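Local coordinates for putative DNA helicase (Lactobacillus plantarum, PDB 3DMN), which is the C-terminal domain of a putative DNA helicase and probably belongs to the ATP-dependent UvrD-like motor family, its own activity being unknown, at residues 35-40 against 148-153; 84-89 against 100-105. One frame throughout, in Å; residues are numbered along the deposited sequence.

Both contacts pair neighbouring parallel strands of one seven-stranded sheet, in the P-loop NTPase manner expected of a UvrD-like helicase C-terminal domain. Interaction 1 joins strand 36-40, the first in the chain, to strand 147-153, the last but one; interaction 2 joins the outermost strand 88-90 to strand 102-106. Strands 64-68 and 118-121 lie between the two pairs, and the centres are about 18 Å apart, with about 10 Å between nearest atoms. Along the chain, 84-89 and 100-105 both fall inside the span closed by 35-40 and 148-153. Helix 43-59 lies on one face of the strand pair of interaction 1 and meets the turn leading into strand 88-90 in interaction 2.

Interaction 1. Residues 35-40 against 148-153; sequences PNVVVT and LTLVAV
Strands 36-40 and 148-153 run parallel, 4.7 Å apart at closest approach and 16° from exact alignment, with a backbone ladder in which Leu148, Leu150 and Ala152 accept through O from the N of Asn36, Val38 and Thr40, while Asn36 O and Val38 O take the N-H groups of Leu150 and Ala152. The Asn36 side chain reaches over to the other strand: its CG sits between the backbone N and the carbonyl carbon (chi1 67°), and ND2 donates to Thr149 OG1 at 2.8 Å, with the hydroxyl 19° out of the amide plane. The same ND2 makes a weak bond of 3.2 Å to Leu148 O, a carbonyl already held by Asn36 N. Thr149 CG2 lies 3.6 Å from Asn36 OD1, so both branches of the threonine meet the amide. An alanine at Asn36 would probably leave Thr149 OG1 without this donor and open a gap beside Thr149 CG2. At the other end, Thr40 doubles a bond in the same way: OG1 donates to Ala152 O at 3.1 Å from above the carbonyl plane, whereas Thr40 N approaches that oxygen almost in line with the C=O bond. Thr40 OG1 also rests 3.7 Å from Val153 CG2. On the opposite face the contacts are apolar, Val39 CG2 lying 4.2 Å from Ala152 CB and Val37 CG2 meeting Leu150 CB. Pro35 CB and CG, at the start, both touch Leu148 CD2. Helix 43-59 packs on the face of Thr149, Val38, Val151 and Thr40, helix 9-16 touches Pro35, Leu148 and Leu150, and the pair lies in the sheet with strand 118-121 beside 147-153 and strand 169-170 beside 36-40, a parallel pairing between helices consistent with a P-loop NTPase alpha/beta fold.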
ATOM      1  N   PRO A  35      -7.200   1.677  -8.369  1.00 31.28           N
ATOM      2  CA  PRO A  35      -6.448   1.991  -7.118  1.00 29.76           C
ATOM      3  C   PRO A  35      -6.891   3.316  -6.546  1.00 30.65           C
ATOM      4  O   PRO A  35      -7.234   4.244  -7.289  1.00 29.39           O
ATOM      5  CB  PRO A  35      -4.994   2.065  -7.580  1.00 30.31           C
ATOM      6  CG  PRO A  35      -4.966   1.103  -8.799  1.00 30.47           C
ATOM      7  CD  PRO A  35      -6.307   1.332  -9.490  1.00 30.61           C
ATOM      8  N   ASN A  36      -6.983   3.370  -5.226  1.00 29.90           N
ATOM      9  CA  ASN A  36      -7.371   4.629  -4.564  1.00 29.42           C
ATOM     10  C   ASN A  36      -6.201   5.224  -3.830  1.00 30.11           C
ATOM     11  O   ASN A  36      -5.564   4.556  -3.024  1.00 30.01           O
ATOM     12  CB  ASN A  36      -8.636   4.505  -3.684  1.00 30.51           C
ATOM     13  CG  ASN A  36      -8.457   3.627  -2.461  1.00 31.39           C
ATOM     14  OD1 ASN A  36      -8.778   4.059  -1.331  1.00 37.37           O
ATOM     15  ND2 ASN A  36      -8.002   2.406  -2.656  1.00 27.08           N
ATOM     16  N   VAL A  37      -5.933   6.490  -4.140  1.00 29.75           N
ATOM     17  CA  VAL A  37      -4.841   7.228  -3.504  1.00 29.27           C
ATOM     18  C   VAL A  37      -5.470   8.250  -2.552  1.00 29.72           C
ATOM     19  O   VAL A  37      -6.427   8.963  -2.916  1.00 29.41           O
ATOM     20  CB  VAL A  37      -4.001   7.955  -4.589  1.00 29.79           C
ATOM     21  CG1 VAL A  37      -2.915   8.839  -3.949  1.00 31.11           C
ATOM     22  CG2 VAL A  37      -3.376   6.901  -5.530  1.00 30.87           C
ATOM     23  N   VAL A  38      -4.922   8.318  -1.337  1.00 28.48           N
ATOM     24  CA  VAL A  38      -5.444   9.296  -0.365  1.00 30.26           C
ATOM     25  C   VAL A  38      -4.269  10.027   0.195  1.00 29.13           C
ATOM     26  O   VAL A  38      -3.352   9.412   0.730  1.00 29.96           O
ATOM     27  CB  VAL A  38      -6.255   8.639   0.759  1.00 30.19           C
ATOM     28  CG1 VAL A  38      -6.884   9.713   1.637  1.00 33.01           C
ATOM     29  CG2 VAL A  38      -7.340   7.752   0.177  1.00 32.53           C
ATOM     30  N   VAL A  39      -4.310  11.355   0.063  1.00 29.22           N
ATOM     31  CA  VAL A  39      -3.238  12.208   0.591  1.00 28.47           C
ATOM     32  C   VAL A  39      -3.756  12.867   1.852  1.00 29.64           C
ATOM     33  O   VAL A  39      -4.842  13.464   1.836  1.00 31.22           O
ATOM     34  CB  VAL A  39      -2.782  13.257  -0.429  1.00 29.04           C
ATOM     35  CG1 VAL A  39      -1.745  14.228   0.198  1.00 29.29           C
ATOM     36  CG2 VAL A  39      -2.199  12.546  -1.677  1.00 28.84           C
ATOM     37  N   THR A  40      -3.005  12.724   2.942  1.00 28.59           N
ATOM     38  CA  THR A  40      -3.459  13.153   4.266  1.00 28.56           C
ATOM     39  C   THR A  40      -2.473  14.167   4.837  1.00 28.15           C
ATOM     40  O   THR A  40      -1.313  14.179   4.450  1.00 28.16           O
ATOM     41  CB  THR A  40      -3.550  11.951   5.216  1.00 28.70           C
ATOM     42  OG1 THR A  40      -2.244  11.408   5.462  1.00 28.47           O
ATOM     43  CG2 THR A  40      -4.473  10.840   4.619  1.00 29.08           C
ATOM     44  N   LEU A 148      -5.905  -2.089  -4.398  1.00 26.42           N
ATOM     45  CA  LEU A 148      -4.673  -1.352  -4.098  1.00 25.96           C
ATOM     46  C   LEU A 148      -5.027   0.043  -3.612  1.00 27.78           C
ATOM     47  O   LEU A 148      -5.753   0.784  -4.288  1.00 28.11           O
ATOM     48  CB  LEU A 148      -3.797  -1.279  -5.350  1.00 26.47           C
ATOM     49  CG  LEU A 148      -2.563  -0.379  -5.262  1.00 26.48           C
ATOM     50  CD1 LEU A 148      -1.572  -0.909  -4.201  1.00 27.80           C
ATOM     51  CD2 LEU A 148      -1.881  -0.193  -6.677  1.00 27.09           C
ATOM     52  N   THR A 149      -4.476   0.391  -2.452  1.00 26.92           N
ATOM     53  CA  THR A 149      -4.729   1.695  -1.814  1.00 26.77           C
ATOM     54  C   THR A 149      -3.365   2.257  -1.508  1.00 27.55           C
ATOM     55  O   THR A 149      -2.496   1.555  -1.057  1.00 28.02           O
ATOM     56  CB  THR A 149      -5.484   1.541  -0.461  1.00 27.25           C
ATOM     57  OG1 THR A 149      -6.754   0.941  -0.691  1.00 28.29           O
ATOM     58  CG2 THR A 149      -5.702   2.933   0.184  1.00 30.04           C
ATOM     59  N   LEU A 150      -3.186   3.550  -1.775  1.00 27.28           N
ATOM     60  CA  LEU A 150      -1.945   4.264  -1.382  1.00 27.57           C
ATOM     61  C   LEU A 150      -2.336   5.382  -0.461  1.00 27.94           C
ATOM     62  O   LEU A 150      -3.188   6.206  -0.798  1.00 29.36           O
ATOM     63  CB  LEU A 150      -1.167   4.839  -2.585  1.00 28.59           C
ATOM     64  CG  LEU A 150      -0.469   3.838  -3.498  1.00 29.04           C
ATOM     65  CD1 LEU A 150      -1.455   3.137  -4.386  1.00 31.77           C
ATOM     66  CD2 LEU A 150       0.510   4.631  -4.398  1.00 31.38           C
ATOM     67  N   VAL A 151      -1.667   5.431   0.685  1.00 26.84           N
ATOM     68  CA  VAL A 151      -1.858   6.542   1.647  1.00 27.14           C
ATOM     69  C   VAL A 151      -0.586   7.331   1.724  1.00 27.99           C
ATOM     70  O   VAL A 151       0.466   6.755   1.930  1.00 27.88           O
ATOM     71  CB  VAL A 151      -2.262   6.025   3.073  1.00 27.80           C
ATOM     72  CG1 VAL A 151      -2.392   7.191   4.068  1.00 29.25           C
ATOM     73  CG2 VAL A 151      -3.573   5.233   3.021  1.00 28.21           C
ATOM     74  N   ALA A 152      -0.672   8.661   1.571  1.00 27.13           N
ATOM     75  CA  ALA A 152       0.547   9.496   1.622  1.00 27.57           C
ATOM     76  C   ALA A 152       0.324  10.530   2.690  1.00 28.83           C
ATOM     77  O   ALA A 152      -0.769  11.076   2.784  1.00 30.16           O
ATOM     78  CB  ALA A 152       0.768  10.213   0.256  1.00 29.53           C
ATOM     79  N   VAL A 153       1.357  10.802   3.472  1.00 26.26           N
ATOM     80  CA  VAL A 153       1.311  11.854   4.503  1.00 27.40           C
ATOM     81  C   VAL A 153       2.093  13.046   3.950  1.00 28.00           C
ATOM     82  O   VAL A 153       3.322  12.965   3.694  1.00 28.69           O
ATOM     83  CB  VAL A 153       1.954  11.387   5.797  1.00 27.93           C
ATOM     84  CG1 VAL A 153       1.959  12.548   6.818  1.00 29.47           C
ATOM     85  CG2 VAL A 153       1.144  10.203   6.355  1.00 29.89           C
TER

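Interaction 2. Residues 84-89 against 100-105; sequences RGEQVT and PGVIVV. With ACT (acetate ion), chain C.
Val88 and Thr89 pair with Val102 and Ile103 as a short parallel ladder of two bridges at the margin of the sheet, where strand 88-90 is outermost and strand 102-106 is its inner neighbour. Three backbone bonds hold it. Thr89 N reaches Val102 O at 2.7 Å, nearly along the C=O axis; Val104 N donates to Thr89 O at 2.9 Å, tilted 28° from the carbonyl plane. The bond at the start of the ladder, Val102 N to Gln87 O, is more bent, with an N-H...O angle of 138°, and here Val102 CB and CG2 crowd the same oxygen, CB at 3.1 Å. Val88 and Val104 meet methyl to methyl across the face they share, CG1 to CG2 at 3.6 Å; with Val88 CG1 anti to its backbone N (chi1 -169°), this is the methyl that reaches Val104, and the two side chains cross at a slant. The approach to the strand is a helix ending: Gly85, with positive phi, is the C-prime residue of a Schellman motif that closes helix 71-82, and the chain then turns into 88-90, a helix-to-strand step consistent with the alpha/beta sheet of a P-loop NTPase. Just before the strand, Glu86 OE1 comes within 4.0 Å of Val102 CG2, and the extended Gln87 side chain brings OE1 to 3.9 Å from Gly101 CA. Val88 N donates to O of an acetate ion, probably from the crystallisation liquor, at 3.0 Å, and weakly to its OXT. Thr89 OG1 is hydrogen-bonded to Leu98 O in the loop that joins the two strands. Helix 71-82 packs on Val88 and Val104, strand 64-68 continues the sheet beyond 102-106, and Arg84 forms salt bridges with Asp48 and Glu44 of helix 43-59.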
ATOM      1  N   ARG A  84      -5.053   2.110  17.862  1.00 24.58           N
ATOM      2  CA  ARG A  84      -6.409   2.288  17.314  1.00 25.75           C
ATOM      3  C   ARG A  84      -7.267   1.064  17.527  1.00 26.80           C
ATOM      4  O   ARG A  84      -8.396   0.984  16.989  1.00 26.43           O
ATOM      5  CB  ARG A  84      -6.390   2.589  15.797  1.00 26.26           C
ATOM      6  CG  ARG A  84      -5.590   3.823  15.433  1.00 27.34           C
ATOM      7  CD  ARG A  84      -5.891   5.071  16.302  1.00 27.09           C
ATOM      8  NE  ARG A  84      -5.152   6.209  15.702  1.00 29.94           N
ATOM      9  CZ  ARG A  84      -5.545   6.886  14.611  1.00 29.04           C
ATOM     10  NH1 ARG A  84      -6.704   6.580  13.993  1.00 28.29           N
ATOM     11  NH2 ARG A  84      -4.747   7.878  14.153  1.00 28.58           N
ATOM     12  N   GLY A  85      -6.775   0.114  18.330  1.00 26.01           N
ATOM     13  CA  GLY A  85      -7.505  -1.102  18.649  1.00 26.32           C
ATOM     14  C   GLY A  85      -7.401  -2.188  17.592  1.00 25.64           C
ATOM     15  O   GLY A  85      -8.158  -3.170  17.670  1.00 27.54           O
ATOM     16  N   GLU A  86      -6.476  -2.032  16.635  1.00 25.38           N
ATOM     17  CA  GLU A  86      -6.331  -3.042  15.565  1.00 26.80           C
ATOM     18  C   GLU A  86      -5.532  -4.209  16.112  1.00 27.66           C
ATOM     19  O   GLU A  86      -4.614  -4.018  16.940  1.00 27.88           O
ATOM     20  CB  GLU A  86      -5.570  -2.475  14.370  1.00 28.13           C
ATOM     21  CG  GLU A  86      -6.266  -1.288  13.695  1.00 29.16           C
ATOM     22  CD  GLU A  86      -7.468  -1.644  12.802  1.00 32.81           C
ATOM     23  OE1 GLU A  86      -7.854  -2.829  12.662  1.00 34.54           O
ATOM     24  OE2 GLU A  86      -8.021  -0.691  12.197  1.00 35.12           O
ATOM     25  N   GLN A  87      -5.805  -5.404  15.579  1.00 27.44           N
ATOM     26  CA  GLN A  87      -4.919  -6.554  15.812  1.00 28.90           C
ATOM     27  C   GLN A  87      -3.854  -6.449  14.743  1.00 28.15           C
ATOM     28  O   GLN A  87      -4.198  -6.432  13.567  1.00 30.27           O
ATOM     29  CB  GLN A  87      -5.688  -7.871  15.624  1.00 29.60           C
ATOM     30  CG  GLN A  87      -4.951  -9.101  16.120  1.00 32.69           C
ATOM     31  CD  GLN A  87      -5.822 -10.369  16.043  1.00 30.87           C
ATOM     32  OE1 GLN A  87      -6.722 -10.479  15.203  1.00 37.50           O
ATOM     33  NE2 GLN A  87      -5.557 -11.307  16.930  1.00 37.57           N
ATOM     34  N   VAL A  88      -2.602  -6.299  15.146  1.00 27.67           N
ATOM     35  CA  VAL A  88      -1.508  -6.037  14.168  1.00 28.62           C
ATOM     36  C   VAL A  88      -0.378  -7.034  14.343  1.00 29.30           C
ATOM     37  O   VAL A  88       0.042  -7.367  15.488  1.00 30.06           O
ATOM     38  CB  VAL A  88      -0.926  -4.642  14.320  1.00 28.48           C
ATOM     39  CG1 VAL A  88       0.008  -4.323  13.091  1.00 28.49           C
ATOM     40  CG2 VAL A  88      -2.057  -3.645  14.398  1.00 30.48           C
ATOM     41  N   THR A  89       0.100  -7.529  13.198  1.00 29.17           N
ATOM     42  CA  THR A  89       1.269  -8.400  13.173  1.00 29.50           C
ATOM     43  C   THR A  89       2.301  -7.741  12.263  1.00 29.61           C
ATOM     44  O   THR A  89       2.107  -7.673  11.043  1.00 29.82           O
ATOM     45  CB  THR A  89       0.903  -9.781  12.642  1.00 28.72           C
ATOM     46  OG1 THR A  89      -0.011 -10.393  13.553  1.00 30.09           O
ATOM     47  CG2 THR A  89       2.156 -10.661  12.505  1.00 31.74           C
ATOM     48  N   PRO A 100      -3.883 -13.498  12.601  1.00 52.51           N
ATOM     49  CA  PRO A 100      -4.595 -13.230  11.340  1.00 51.81           C
ATOM     50  C   PRO A 100      -5.753 -12.258  11.474  1.00 51.49           C
ATOM     51  O   PRO A 100      -6.935 -12.652  11.560  1.00 52.58           O
ATOM     52  CB  PRO A 100      -5.005 -14.612  10.890  1.00 52.97           C
ATOM     53  CG  PRO A 100      -3.821 -15.396  11.307  1.00 52.75           C
ATOM     54  CD  PRO A 100      -3.607 -14.931  12.722  1.00 52.76           C
ATOM     55  N   GLY A 101      -5.324 -10.996  11.576  1.00 49.07           N
ATOM     56  CA  GLY A 101      -6.057  -9.734  11.469  1.00 45.84           C
ATOM     57  C   GLY A 101      -5.199  -8.898  10.513  1.00 44.10           C
ATOM     58  O   GLY A 101      -5.248  -9.151   9.318  1.00 43.43           O
ATOM     59  N   VAL A 102      -4.350  -7.980  11.016  1.00 41.33           N
ATOM     60  CA  VAL A 102      -3.643  -7.036  10.105  1.00 39.68           C
ATOM     61  C   VAL A 102      -2.140  -7.337   9.950  1.00 37.04           C
ATOM     62  O   VAL A 102      -1.401  -7.267  10.928  1.00 37.50           O
ATOM     63  CB  VAL A 102      -3.835  -5.570  10.603  1.00 39.87           C
ATOM     64  CG1 VAL A 102      -3.234  -4.560   9.660  1.00 41.23           C
ATOM     65  CG2 VAL A 102      -5.317  -5.255  10.832  1.00 41.49           C
ATOM     66  N   ILE A 103      -1.655  -7.605   8.731  1.00 34.73           N
ATOM     67  CA  ILE A 103      -0.203  -7.797   8.564  1.00 33.48           C
ATOM     68  C   ILE A 103       0.415  -6.490   8.082  1.00 31.01           C
ATOM     69  O   ILE A 103      -0.121  -5.845   7.176  1.00 29.83           O
ATOM     70  CB  ILE A 103       0.255  -8.958   7.589  1.00 34.62           C
ATOM     71  CG1 ILE A 103      -0.300  -8.767   6.205  1.00 39.25           C
ATOM     72  CG2 ILE A 103      -0.052 -10.349   8.172  1.00 37.60           C
ATOM     73  CD1 ILE A 103       0.098  -9.868   5.254  1.00 38.21           C
ATOM     74  N   VAL A 104       1.527  -6.120   8.718  1.00 29.13           N
ATOM     75  CA  VAL A 104       2.344  -4.987   8.301  1.00 29.30           C
ATOM     76  C   VAL A 104       3.682  -5.593   7.865  1.00 29.64           C
ATOM     77  O   VAL A 104       4.338  -6.308   8.669  1.00 30.16           O
ATOM     78  CB  VAL A 104       2.542  -3.959   9.477  1.00 28.97           C
ATOM     79  CG1 VAL A 104       3.496  -2.885   8.987  1.00 29.81           C
ATOM     80  CG2 VAL A 104       1.205  -3.314   9.832  1.00 29.13           C
ATOM     81  N   VAL A 105       4.075  -5.296   6.630  1.00 29.44           N
ATOM     82  CA  VAL A 105       5.109  -6.031   5.909  1.00 30.72           C
ATOM     83  C   VAL A 105       6.134  -4.980   5.450  1.00 29.44           C
ATOM     84  O   VAL A 105       5.804  -4.124   4.645  1.00 30.21           O
ATOM     85  CB  VAL A 105       4.482  -6.727   4.561  1.00 30.01           C
ATOM     86  CG1 VAL A 105       5.523  -7.524   3.764  1.00 34.93           C
ATOM     87  CG2 VAL A 105       3.273  -7.624   4.864  1.00 34.25           C
TER
HETATM   88  C   ACT C   2      -2.126  -7.163  18.667  1.00 21.42           C
HETATM   89  O   ACT C   2      -2.115  -6.047  18.113  1.00 21.06           O
HETATM   90  OXT ACT C   2      -2.383  -8.135  17.929  1.00 25.17           O
HETATM   91  CH3 ACT C   2      -1.827  -7.349  20.070  1.00 18.63           C